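Local coordinates for transcriptional regulator, LacI family protein (Rhodococcus jostii, PDB 3K9C) that probably acts as a LacI-family transcription factor that binds cis-regulatory DNA, at residues Arg127-Ile132 with Ala149-His154; Glu174-Leu179 with Leu201-Arg206; Arg195-Val200 with Val231-Ile236; Arg224-Pro229 with Val270-Thr275. All coordinates share one frame; numbering follows the deposited sequence.

Interaction 1. Residues Arg127-Ile132 with Ala149-His154; sequences RNIAHI and AAMDRH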
loop_
_atom_site.group_PDB
_atom_site.type_symbol
_atom_site.label_atom_id
_atom_site.label_comp_id
_atom_site.label_asym_id
_atom_site.label_seq_id
_atom_site.Cartn_x
_atom_site.Cartn_y
_atom_site.Cartn_z
ATOM N N ARG B 127 -17.623 20.043 -19.505
ATOM C CA ARG B 127 -16.851 21.052 -20.225
ATOM C C ARG B 127 -15.831 21.741 -19.313
ATOM O O ARG B 127 -14.723 22.066 -19.751
ATOM C CB ARG B 127 -17.796 22.081 -20.861
ATOM C CG ARG B 127 -18.766 21.456 -21.859
ATOM C CD ARG B 127 -19.630 22.497 -22.542
ATOM N NE ARG B 127 -18.838 23.400 -23.373
ATOM C CZ ARG B 127 -19.357 24.277 -24.223
ATOM N NH1 ARG B 127 -20.675 24.371 -24.357
ATOM N NH2 ARG B 127 -18.562 25.061 -24.938
ATOM N N ASN B 128 -16.200 21.979 -18.056
ATOM C CA ASN B 128 -15.269 22.586 -17.106
ATOM C C ASN B 128 -14.584 21.399 -16.462
ATOM O O ASN B 128 -15.054 20.872 -15.454
ATOM C CB ASN B 128 -15.999 23.386 -16.031
ATOM C CG ASN B 128 -16.693 24.602 -16.589
ATOM O OD1 ASN B 128 -17.916 24.632 -16.706
ATOM N ND2 ASN B 128 -15.911 25.612 -16.953
ATOM N N ILE B 129 -13.482 20.973 -17.059
ATOM C CA ILE B 129 -12.759 19.822 -16.568
ATOM C C ILE B 129 -11.383 20.182 -16.050
ATOM O O ILE B 129 -10.641 20.944 -16.682
ATOM C CB ILE B 129 -12.647 18.773 -17.676
ATOM C CG1 ILE B 129 -14.055 18.449 -18.198
ATOM C CG2 ILE B 129 -11.948 17.520 -17.152
ATOM C CD1 ILE B 129 -14.081 17.659 -19.489
ATOM N N ALA B 130 -11.049 19.620 -14.892
ATOM C CA ALA B 130 -9.773 19.887 -14.265
ATOM C C ALA B 130 -8.873 18.668 -14.173
ATOM O O ALA B 130 -9.328 17.518 -14.141
ATOM C CB ALA B 130 -9.995 20.465 -12.876
ATOM N N HIS B 131 -7.575 18.934 -14.139
ATOM C CA HIS B 131 -6.591 17.883 -14.012
ATOM C C HIS B 131 -5.665 18.245 -12.862
ATOM O O HIS B 131 -5.198 19.386 -12.768
ATOM C CB HIS B 131 -5.790 17.731 -15.317
ATOM C CG HIS B 131 -4.637 16.779 -15.213
ATOM N ND1 HIS B 131 -4.790 15.459 -14.841
ATOM C CD2 HIS B 131 -3.312 16.964 -15.413
ATOM C CE1 HIS B 131 -3.607 14.873 -14.817
ATOM N NE2 HIS B 131 -2.693 15.763 -15.163
ATOM N N ILE B 132 -5.455 17.294 -11.957
ATOM C CA ILE B 132 -4.527 17.487 -10.847
ATOM C C ILE B 132 -3.341 16.652 -11.344
ATOM O O ILE B 132 -3.413 15.417 -11.387
ATOM C CB ILE B 132 -5.115 16.935 -9.510
ATOM C CG1 ILE B 132 -6.391 17.704 -9.155
ATOM C CG2 ILE B 132 -4.095 17.090 -8.371
ATOM C CD1 ILE B 132 -7.107 17.212 -7.894
ATOM N N ALA B 149 -3.984 18.961 -24.452
ATOM C CA ALA B 149 -4.189 18.719 -25.875
ATOM C C ALA B 149 -5.600 18.215 -26.122
ATOM O O ALA B 149 -6.297 18.704 -27.011
ATOM C CB ALA B 149 -3.179 17.705 -26.389
ATOM N N ALA B 150 -6.023 17.232 -25.333
ATOM C CA ALA B 150 -7.355 16.674 -25.493
ATOM C C ALA B 150 -8.423 17.732 -25.238
ATOM O O ALA B 150 -9.430 17.774 -25.935
ATOM C CB ALA B 150 -7.549 15.489 -24.552
HETATM N N MSE B 151 -8.226 18.583 -24.236
HETATM C CA MSE B 151 -9.229 19.609 -23.969
HETATM C C MSE B 151 -9.330 20.566 -25.163
HETATM O O MSE B 151 -10.420 20.999 -25.546
HETATM C CB MSE B 151 -8.886 20.387 -22.688
HETATM C CG MSE B 151 -9.098 19.618 -21.380
HETATM SE SE MSE B 151 -10.969 19.157 -21.119
HETATM C CE MSE B 151 -11.629 20.862 -20.415
ATOM N N ASP B 152 -8.183 20.873 -25.754
ATOM C CA ASP B 152 -8.122 21.776 -26.892
ATOM C C ASP B 152 -8.823 21.167 -28.108
ATOM O O ASP B 152 -9.488 21.873 -28.867
ATOM C CB ASP B 152 -6.658 22.099 -27.212
ATOM C CG ASP B 152 -6.508 23.210 -28.238
ATOM O OD1 ASP B 152 -7.353 24.135 -28.269
ATOM O OD2 ASP B 152 -5.525 23.164 -29.003
ATOM N N ARG B 153 -8.691 19.852 -28.272
ATOM C CA ARG B 153 -9.320 19.153 -29.388
ATOM C C ARG B 153 -10.842 19.246 -29.298
ATOM O O ARG B 153 -11.531 19.195 -30.317
ATOM C CB ARG B 153 -8.907 17.679 -29.402
ATOM C CG ARG B 153 -8.315 17.216 -30.728
ATOM C CD ARG B 153 -8.258 15.697 -30.828
ATOM N NE ARG B 153 -7.497 15.085 -29.740
ATOM C CZ ARG B 153 -6.207 15.307 -29.503
ATOM N NH1 ARG B 153 -5.513 16.137 -30.278
ATOM N NH2 ARG B 153 -5.608 14.692 -28.492
ATOM N N HIS B 154 -11.364 19.370 -28.080
ATOM C CA HIS B 154 -12.803 19.478 -27.882
ATOM C C HIS B 154 -13.273 20.927 -27.804
ATOM O O HIS B 154 -14.439 21.181 -27.522
ATOM C CB HIS B 154 -13.250 18.756 -26.606
ATOM C CG HIS B 154 -13.250 17.261 -26.714
ATOM N ND1 HIS B 154 -12.110 16.502 -26.567
ATOM C CD2 HIS B 154 -14.255 16.387 -26.957
ATOM C CE1 HIS B 154 -12.411 15.224 -26.715
ATOM N NE2 HIS B 154 -13.707 15.126 -26.952
#
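Met151, a selenomethionine near the end of helix 140-153, reaches across to Ile129, the first residue of strand 129-133, and this pair makes the apolar part of the contact. Met151 CE lies 3.6 Å from Ile129 CB, and Met151 SE 3.8 Å from Ile129 CD1, so the tip of Met151 rests on the branch point and ethyl arm of the isoleucine. The two side chains cross obliquely. Bends at chi2 (-63°) and chi3 (-81°) fold the Met151 chain and carry CE to the strand. Thr122 of helix 110-123 also touches Ile129, and Ala160 of strand 160-164 touches Met151. Strand 129-133, helix 140-153 and strand 160-164 form a beta-alpha-beta crossover, with the two strands side by side in a parallel sheet, and the contact packs the last turn of its helix on the opening of its first strand. Among polar groups, Arg127 O approaches Met151 CE at 3.4 Å and accepts a hydrogen bond from Ser159 OG. His154, just past the helix, sends ND1 to Ala150 O at 3.0 Å, nearly straight (174°) and in the ring plane. His154 N reaches the same oxygen from the opposite face of its carbonyl plane, gripping Ala150 O twice.

Interaction 2. Residues Glu174-Leu179 with Leu201-Arg206; sequences EGMHTL and LDLLVR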
loop_
_atom_site.group_PDB
_atom_site.type_symbol
_atom_site.label_atom_id
_atom_site.label_comp_id
_atom_site.label_asym_id
_atom_site.label_seq_id
_atom_site.Cartn_x
_atom_site.Cartn_y
_atom_site.Cartn_z
ATOM N N GLU B 174 -5.696 18.419 -1.451
ATOM C CA GLU B 174 -5.335 19.827 -1.588
ATOM C C GLU B 174 -5.712 20.366 -2.962
ATOM O O GLU B 174 -6.318 21.433 -3.074
ATOM C CB GLU B 174 -3.840 20.028 -1.328
ATOM C CG GLU B 174 -3.495 20.087 0.152
ATOM C CD GLU B 174 -4.257 21.198 0.880
ATOM O OE1 GLU B 174 -3.966 22.387 0.626
ATOM O OE2 GLU B 174 -5.154 20.888 1.697
ATOM N N GLY B 175 -5.365 19.622 -4.003
ATOM C CA GLY B 175 -5.707 20.054 -5.343
ATOM C C GLY B 175 -7.203 20.229 -5.514
ATOM O O GLY B 175 -7.644 21.169 -6.162
HETATM N N MSE B 176 -7.991 19.332 -4.931
HETATM C CA MSE B 176 -9.442 19.423 -5.054
HETATM C C MSE B 176 -9.955 20.642 -4.293
HETATM O O MSE B 176 -10.878 21.325 -4.743
HETATM C CB MSE B 176 -10.105 18.145 -4.531
HETATM C CG MSE B 176 -11.613 18.022 -4.825
HETATM SE SE MSE B 176 -12.073 18.061 -6.737
HETATM C CE MSE B 176 -10.354 17.670 -7.471
ATOM N N HIS B 177 -9.344 20.904 -3.143
ATOM C CA HIS B 177 -9.710 22.049 -2.321
ATOM C C HIS B 177 -9.477 23.311 -3.155
ATOM O O HIS B 177 -10.356 24.168 -3.274
ATOM C CB HIS B 177 -8.841 22.075 -1.066
ATOM C CG HIS B 177 -9.017 23.303 -0.235
ATOM N ND1 HIS B 177 -10.226 23.650 0.331
ATOM C CD2 HIS B 177 -8.145 24.284 0.105
ATOM C CE1 HIS B 177 -10.091 24.793 0.981
ATOM N NE2 HIS B 177 -8.840 25.198 0.859
ATOM N N THR B 178 -8.289 23.408 -3.742
ATOM C CA THR B 178 -7.937 24.550 -4.582
ATOM C C THR B 178 -8.998 24.734 -5.667
ATOM O O THR B 178 -9.508 25.836 -5.869
ATOM C CB THR B 178 -6.580 24.337 -5.283
ATOM O OG1 THR B 178 -5.560 24.086 -4.306
ATOM C CG2 THR B 178 -6.213 25.552 -6.102
ATOM N N LEU B 179 -9.331 23.642 -6.357
ATOM C CA LEU B 179 -10.316 23.674 -7.433
ATOM C C LEU B 179 -11.689 24.132 -6.971
ATOM O O LEU B 179 -12.387 24.831 -7.696
ATOM C CB LEU B 179 -10.423 22.292 -8.100
ATOM C CG LEU B 179 -9.131 21.839 -8.799
ATOM C CD1 LEU B 179 -9.243 20.384 -9.283
ATOM C CD2 LEU B 179 -8.846 22.789 -9.960
ATOM N N LEU B 201 -11.760 12.166 -3.750
ATOM C CA LEU B 201 -13.045 11.620 -3.320
ATOM C C LEU B 201 -13.260 11.838 -1.826
ATOM O O LEU B 201 -14.377 12.131 -1.400
ATOM C CB LEU B 201 -13.116 10.120 -3.615
ATOM C CG LEU B 201 -13.140 9.699 -5.082
ATOM C CD1 LEU B 201 -12.964 8.187 -5.182
ATOM C CD2 LEU B 201 -14.446 10.139 -5.721
ATOM N N ASP B 202 -12.194 11.671 -1.038
ATOM C CA ASP B 202 -12.272 11.857 0.412
ATOM C C ASP B 202 -12.696 13.276 0.756
ATOM O O ASP B 202 -13.512 13.490 1.656
ATOM C CB ASP B 202 -10.925 11.608 1.091
ATOM C CG ASP B 202 -10.416 10.204 0.903
ATOM O OD1 ASP B 202 -11.238 9.266 0.802
ATOM O OD2 ASP B 202 -9.173 10.043 0.879
ATOM N N LEU B 203 -12.118 14.243 0.055
ATOM C CA LEU B 203 -12.438 15.641 0.292
ATOM C C LEU B 203 -13.852 15.963 -0.157
ATOM O O LEU B 203 -14.613 16.598 0.571
ATOM C CB LEU B 203 -11.466 16.556 -0.459
ATOM C CG LEU B 203 -11.824 18.034 -0.273
ATOM C CD1 LEU B 203 -11.417 18.442 1.127
ATOM C CD2 LEU B 203 -11.129 18.906 -1.301
ATOM N N LEU B 204 -14.195 15.532 -1.368
ATOM C CA LEU B 204 -15.518 15.794 -1.927
ATOM C C LEU B 204 -16.657 15.258 -1.068
ATOM O O LEU B 204 -17.654 15.943 -0.865
ATOM C CB LEU B 204 -15.624 15.203 -3.338
ATOM C CG LEU B 204 -14.840 15.923 -4.439
ATOM C CD1 LEU B 204 -15.037 15.206 -5.766
ATOM C CD2 LEU B 204 -15.325 17.361 -4.540
ATOM N N VAL B 205 -16.515 14.035 -0.570
ATOM C CA VAL B 205 -17.567 13.454 0.251
ATOM C C VAL B 205 -17.644 14.158 1.603
ATOM O O VAL B 205 -18.726 14.339 2.145
ATOM C CB VAL B 205 -17.353 11.929 0.451
ATOM C CG1 VAL B 205 -16.119 11.669 1.273
ATOM C CG2 VAL B 205 -18.576 11.319 1.116
ATOM N N ARG B 206 -16.497 14.571 2.135
ATOM C CA ARG B 206 -16.456 15.261 3.424
ATOM C C ARG B 206 -16.927 16.698 3.280
ATOM O O ARG B 206 -17.216 17.374 4.269
ATOM C CB ARG B 206 -15.037 15.247 3.998
ATOM C CG ARG B 206 -14.585 13.892 4.506
ATOM C CD ARG B 206 -13.126 13.931 4.931
ATOM N NE ARG B 206 -12.707 12.694 5.583
ATOM C CZ ARG B 206 -12.688 11.498 5.000
ATOM N NH1 ARG B 206 -13.063 11.359 3.732
ATOM N NH2 ARG B 206 -12.290 10.436 5.690
#
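The imidazole of His177 turns away from helix 194-206, and it is CB, at the root of the ring, that meets Leu203 CD2 at 3.9 Å. Along the other helix, the Arg206 guanidinium carries Asp202 O at its edge, close to its plane; NH1 donates to that oxygen at 3.0 Å, and Arg206 N reaches it from the other face of the carbonyl. Across the interface itself the contact is mainly aliphatic. Leu203, with CG anti to its backbone N (chi1 177°), pushes CD2 against the helix 169-181 backbone, 3.3 Å from His177 N and 3.5 Å from Met176 CB, the latter tighter than usual van der Waals contact. Selenomethionine Met176 bends at chi2 and chi3, and Leu204 lies across it at about a right angle, CD2 being 3.8 Å from Met176 CG. The axes of the two short segments approach to 9.1 Å with their directions 47° apart, neighbours on one face of the parallel sheet: Ile132 of strand 129-133 touches Met176, and Val217 of strand 216-218 touches Leu204. Beyond helix 194-206, Val205 packs on Arg206 of the second subunit. Dispersion and burial of apolar surface should therefore hold the helices together.

Interaction 3. Residues Arg195-Val200 with Val231-Ile236; sequences RCATGV and VQMTTI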
loop_
_atom_site.group_PDB
_atom_site.type_symbol
_atom_site.label_atom_id
_atom_site.label_comp_id
_atom_site.label_asym_id
_atom_site.label_seq_id
_atom_site.Cartn_x
_atom_site.Cartn_y
_atom_site.Cartn_z
ATOM N N ARG B 195 -4.335 6.865 -6.237
ATOM C CA ARG B 195 -4.090 7.304 -4.863
ATOM C C ARG B 195 -4.423 8.783 -4.721
ATOM O O ARG B 195 -4.944 9.221 -3.695
ATOM C CB ARG B 195 -2.636 7.045 -4.458
ATOM C CG ARG B 195 -2.334 7.453 -3.025
ATOM C CD ARG B 195 -0.951 7.011 -2.601
ATOM N NE ARG B 195 -0.978 5.708 -1.950
ATOM C CZ ARG B 195 0.106 5.050 -1.552
ATOM N NH1 ARG B 195 1.312 5.575 -1.746
ATOM N NH2 ARG B 195 -0.013 3.872 -0.947
ATOM N N CYS B 196 -4.130 9.552 -5.764
ATOM C CA CYS B 196 -4.431 10.981 -5.770
ATOM C C CYS B 196 -5.950 11.153 -5.802
ATOM O O CYS B 196 -6.512 12.006 -5.109
ATOM C CB CYS B 196 -3.811 11.634 -7.006
ATOM S SG CYS B 196 -4.115 13.387 -7.162
ATOM N N ALA B 197 -6.607 10.327 -6.615
ATOM C CA ALA B 197 -8.063 10.358 -6.755
ATOM C C ALA B 197 -8.714 9.999 -5.422
ATOM O O ALA B 197 -9.756 10.540 -5.062
ATOM C CB ALA B 197 -8.512 9.372 -7.853
ATOM N N THR B 198 -8.098 9.085 -4.686
ATOM C CA THR B 198 -8.646 8.702 -3.390
ATOM C C THR B 198 -8.791 9.931 -2.493
ATOM O O THR B 198 -9.780 10.062 -1.769
ATOM C CB THR B 198 -7.758 7.659 -2.680
ATOM O OG1 THR B 198 -7.804 6.416 -3.393
ATOM C CG2 THR B 198 -8.254 7.430 -1.251
ATOM N N GLY B 199 -7.817 10.837 -2.556
ATOM C CA GLY B 199 -7.870 12.048 -1.753
ATOM C C GLY B 199 -8.923 13.023 -2.248
ATOM O O GLY B 199 -9.527 13.771 -1.462
ATOM N N VAL B 200 -9.133 13.027 -3.561
ATOM C CA VAL B 200 -10.113 13.894 -4.185
ATOM C C VAL B 200 -11.499 13.472 -3.713
ATOM O O VAL B 200 -12.310 14.307 -3.332
ATOM C CB VAL B 200 -10.046 13.782 -5.725
ATOM C CG1 VAL B 200 -11.193 14.557 -6.357
ATOM C CG2 VAL B 200 -8.685 14.295 -6.228
ATOM N N VAL B 231 -15.564 2.016 -3.205
ATOM C CA VAL B 231 -14.918 3.141 -3.869
ATOM C C VAL B 231 -15.406 3.197 -5.317
ATOM O O VAL B 231 -15.891 4.235 -5.771
ATOM C CB VAL B 231 -13.378 3.011 -3.832
ATOM C CG1 VAL B 231 -12.738 4.175 -4.564
ATOM C CG2 VAL B 231 -12.902 2.980 -2.388
ATOM N N GLN B 232 -15.298 2.065 -6.018
ATOM C CA GLN B 232 -15.733 1.928 -7.414
ATOM C C GLN B 232 -15.304 3.113 -8.283
ATOM O O GLN B 232 -16.126 3.797 -8.889
ATOM C CB GLN B 232 -17.255 1.743 -7.481
ATOM C CG GLN B 232 -17.986 1.937 -6.151
ATOM C CD GLN B 232 -19.500 1.864 -6.290
ATOM O OE1 GLN B 232 -20.055 0.851 -6.736
ATOM N NE2 GLN B 232 -20.176 2.943 -5.910
HETATM N N MSE B 233 -13.993 3.310 -8.364
HETATM C CA MSE B 233 -13.399 4.407 -9.111
HETATM C C MSE B 233 -13.183 4.179 -10.609
HETATM O O MSE B 233 -12.569 3.192 -11.026
HETATM C CB MSE B 233 -12.065 4.750 -8.453
HETATM C CG MSE B 233 -11.405 6.020 -8.912
HETATM SE SE MSE B 233 -9.626 5.947 -8.181
HETATM C CE MSE B 233 -10.082 6.462 -6.375
ATOM N N THR B 234 -13.714 5.097 -11.414
ATOM C CA THR B 234 -13.532 5.049 -12.861
ATOM C C THR B 234 -12.057 5.406 -13.001
ATOM O O THR B 234 -11.585 6.368 -12.378
ATOM C CB THR B 234 -14.407 6.110 -13.577
ATOM O OG1 THR B 234 -15.784 5.751 -13.443
ATOM C CG2 THR B 234 -14.048 6.212 -15.054
ATOM N N THR B 235 -11.329 4.642 -13.807
ATOM C CA THR B 235 -9.897 4.860 -13.947
ATOM C C THR B 235 -9.369 4.389 -15.297
ATOM O O THR B 235 -10.109 3.835 -16.104
ATOM C CB THR B 235 -9.145 4.096 -12.828
ATOM O OG1 THR B 235 -7.769 4.469 -12.817
ATOM C CG2 THR B 235 -9.248 2.595 -13.054
ATOM N N ILE B 236 -8.081 4.610 -15.525
ATOM C CA ILE B 236 -7.428 4.208 -16.758
ATOM C C ILE B 236 -6.423 3.105 -16.470
ATOM O O ILE B 236 -5.468 3.308 -15.710
ATOM C CB ILE B 236 -6.695 5.397 -17.402
ATOM C CG1 ILE B 236 -7.721 6.434 -17.851
ATOM C CG2 ILE B 236 -5.858 4.926 -18.571
ATOM C CD1 ILE B 236 -7.112 7.737 -18.196
#
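Ala197 is the first residue of helix 194-206 to meet Met233, a selenomethionine in the loop that leads from helix 224-227 into strand 235-237. The contact belongs to the periplasmic-binding-protein-like fold, in which helix 194-206 follows strand 188-191 of the parallel sheet; here the early turns of that helix are joined to a later connection of the chain. Ala197 CB points at the Met233 segment and is held by two atoms of the selenomethionine, lying 3.6 Å from both Met233 SE and Met233 CE. The reach comes from the Met233 chain, which runs extended through chi1 (-169°) and chi2 (-168°) and bends at chi3 (-78°), laying the SE-CE end over the alanine methyl. Ala226 of helix 224-227 and Leu201, one turn further along helix 194-206, also touch Met233, so the apolar side chain lies buried between the two helices. Next in sequence, Thr198 meets the end of Met233 with its backbone, its N being 3.7 Å from Met233 CE. The two side chains stand at about a right angle, and Thr198 OG1, hydrogen-bonded to Asp194 O one turn earlier in the helix, comes within 3.8 Å of Met233 CE.

Interaction 4. Residues Arg224-Pro229 with Val270-Thr275; sequences RLARIP and VRRATT
Arg272 lays one face of its guanidinium over the backbone that joins Ala226 to Arg227. Arg227 CA lies over the centre of that face, 4.1 Å above the plane, and the Ala226 carbonyl carbon sits toward the rim. On the opposite face Val270 CG1 stands 3.4 Å above the plane, also off toward the rim, so the flat group is sandwiched between a short helical turn and a valine methyl. The Arg272 chain is extended from CG to NE and then turns at chi4 (81°), which sets the guanidinium across its own stem. Its NH1 is 3.6 Å from Ala226 CB, and its NH2 4.0 Å from Arg227 CB. The N-H groups look elsewhere: NH1 donates to Met233 O, and NH2 forms a salt bridge with Asp222 OD1; together they fix the rotation of the plane. Arg227 leads its charged end away, leaving its NE 5.4 Å from Arg272 NH2, and Asp222 probably eases the nearness of the like charges. Arg227 bends back so that its guanidinium covers Arg224 CA. The contact ties helix 224-227 to the chain leaving strand 262-270: Ala226 touches Thr235 of strand 235-237, with which Val270 pairs, and Asp194 of helix 194-206, while Arg224 makes a salt bridge with Glu169 of the second subunit.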
loop_
_atom_site.group_PDB
_atom_site.type_symbol
_atom_site.label_atom_id
_atom_site.label_comp_id
_atom_site.label_asym_id
_atom_site.label_seq_id
_atom_site.Cartn_x
_atom_site.Cartn_y
_atom_site.Cartn_z
ATOM N N ARG B 224 -5.529 -1.528 -6.877
ATOM C CA ARG B 224 -6.449 -2.090 -5.890
ATOM C C ARG B 224 -7.364 -1.045 -5.266
ATOM O O ARG B 224 -8.483 -1.349 -4.858
ATOM C CB ARG B 224 -5.676 -2.811 -4.774
ATOM C CG ARG B 224 -4.871 -1.897 -3.854
ATOM C CD ARG B 224 -4.264 -2.676 -2.685
ATOM N NE ARG B 224 -5.286 -3.268 -1.824
ATOM C CZ ARG B 224 -6.011 -2.591 -0.942
ATOM N NH1 ARG B 224 -5.827 -1.284 -0.792
ATOM N NH2 ARG B 224 -6.932 -3.218 -0.218
ATOM N N LEU B 225 -6.889 0.190 -5.196
ATOM C CA LEU B 225 -7.673 1.271 -4.612
ATOM C C LEU B 225 -8.968 1.479 -5.390
ATOM O O LEU B 225 -10.029 1.646 -4.806
ATOM C CB LEU B 225 -6.860 2.571 -4.635
ATOM C CG LEU B 225 -5.485 2.559 -3.962
ATOM C CD1 LEU B 225 -4.744 3.839 -4.285
ATOM C CD2 LEU B 225 -5.659 2.399 -2.461
ATOM N N ALA B 226 -8.866 1.455 -6.715
ATOM C CA ALA B 226 -10.009 1.682 -7.594
ATOM C C ALA B 226 -11.087 0.603 -7.597
ATOM O O ALA B 226 -12.272 0.902 -7.802
ATOM C CB ALA B 226 -9.511 1.903 -9.019
ATOM N N ARG B 227 -10.690 -0.644 -7.370
ATOM C CA ARG B 227 -11.652 -1.734 -7.398
ATOM C C ARG B 227 -12.353 -1.988 -6.063
ATOM O O ARG B 227 -13.333 -2.733 -6.009
ATOM C CB ARG B 227 -10.970 -3.012 -7.886
ATOM C CG ARG B 227 -10.147 -3.717 -6.829
ATOM C CD ARG B 227 -9.221 -4.763 -7.439
ATOM N NE ARG B 227 -8.144 -4.127 -8.195
ATOM C CZ ARG B 227 -6.999 -4.723 -8.505
ATOM N NH1 ARG B 227 -6.787 -5.976 -8.121
ATOM N NH2 ARG B 227 -6.063 -4.066 -9.181
ATOM N N ILE B 228 -11.860 -1.375 -4.990
ATOM C CA ILE B 228 -12.481 -1.553 -3.685
ATOM C C ILE B 228 -13.979 -1.348 -3.844
ATOM O O ILE B 228 -14.418 -0.325 -4.356
ATOM C CB ILE B 228 -11.938 -0.545 -2.645
ATOM C CG1 ILE B 228 -10.454 -0.820 -2.387
ATOM C CG2 ILE B 228 -12.726 -0.662 -1.352
ATOM C CD1 ILE B 228 -9.776 0.207 -1.500
ATOM N N PRO B 229 -14.782 -2.331 -3.407
ATOM C CA PRO B 229 -16.242 -2.336 -3.471
ATOM C C PRO B 229 -16.990 -1.038 -3.182
ATOM O O PRO B 229 -17.952 -0.726 -3.882
ATOM C CB PRO B 229 -16.614 -3.448 -2.499
ATOM C CG PRO B 229 -15.546 -4.434 -2.743
ATOM C CD PRO B 229 -14.298 -3.571 -2.771
ATOM N N VAL B 270 -11.594 2.076 -17.763
ATOM C CA VAL B 270 -12.305 1.157 -16.908
ATOM C C VAL B 270 -13.330 1.991 -16.161
ATOM O O VAL B 270 -12.994 2.702 -15.208
ATOM C CB VAL B 270 -11.357 0.465 -15.908
ATOM C CG1 VAL B 270 -12.152 -0.486 -15.004
ATOM C CG2 VAL B 270 -10.281 -0.288 -16.658
ATOM N N ARG B 271 -14.577 1.912 -16.616
ATOM C CA ARG B 271 -15.676 2.662 -16.016
ATOM C C ARG B 271 -16.285 1.965 -14.825
ATOM O O ARG B 271 -16.604 0.776 -14.867
ATOM C CB ARG B 271 -16.799 2.900 -17.029
ATOM C CG ARG B 271 -16.516 3.935 -18.079
ATOM C CD ARG B 271 -17.582 3.876 -19.154
ATOM N NE ARG B 271 -17.618 2.547 -19.762
ATOM C CZ ARG B 271 -18.335 2.227 -20.834
ATOM N NH1 ARG B 271 -19.087 3.147 -21.429
ATOM N NH2 ARG B 271 -18.288 0.989 -21.313
ATOM N N ARG B 272 -16.459 2.725 -13.758
ATOM C CA ARG B 272 -17.073 2.205 -12.559
ATOM C C ARG B 272 -18.147 3.208 -12.164
ATOM O O ARG B 272 -18.926 3.623 -13.026
ATOM C CB ARG B 272 -16.026 1.986 -11.462
ATOM C CG ARG B 272 -15.000 0.908 -11.839
ATOM C CD ARG B 272 -14.399 0.214 -10.615
ATOM N NE ARG B 272 -13.534 -0.908 -10.986
ATOM C CZ ARG B 272 -12.266 -0.786 -11.374
ATOM N NH1 ARG B 272 -11.692 0.412 -11.439
ATOM N NH2 ARG B 272 -11.567 -1.863 -11.717
ATOM N N ALA B 273 -18.182 3.642 -10.911
ATOM C CA ALA B 273 -19.240 4.558 -10.491
ATOM C C ALA B 273 -18.879 5.994 -10.109
ATOM O O ALA B 273 -19.712 6.703 -9.534
ATOM C CB ALA B 273 -20.016 3.911 -9.346
ATOM N N THR B 274 -17.664 6.442 -10.418
ATOM C CA THR B 274 -17.275 7.805 -10.060
ATOM C C THR B 274 -17.414 8.827 -11.184
ATOM O O THR B 274 -16.970 9.967 -11.048
ATOM C CB THR B 274 -15.827 7.858 -9.518
ATOM O OG1 THR B 274 -14.927 7.305 -10.489
ATOM C CG2 THR B 274 -15.727 7.072 -8.211
ATOM N N THR B 275 -18.022 8.422 -12.296
ATOM C CA THR B 275 -18.238 9.335 -13.418
ATOM C C THR B 275 -19.680 9.216 -13.888
ATOM O O THR B 275 -20.303 8.172 -13.726
ATOM C CB THR B 275 -17.294 9.030 -14.604
ATOM O OG1 THR B 275 -17.410 7.651 -14.969
ATOM C CG2 THR B 275 -15.855 9.339 -14.232
#

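In the fold
All four contacts lie in the periplasmic-binding-protein-like part of the chain. Interaction 1 comes first and closes before the others open; interactions 2 and 3 interleave and share helix 194-206, and interactions 3 and 4 interleave in turn. Centres of 3 and 4 are about 7 Å apart, those of 2 and 3 about 12 Å, those of 1 and 4 about 22 Å. Ile132, on the strand of interaction 1, packs on Met176 of interaction 2 and Val200 of interaction 3. Thr235 O and Val270 N probably pair between 3 and 4. Helix 194-206, packed near the parallel sheet, and the chain around helix 224-227 both lie at the second subunit.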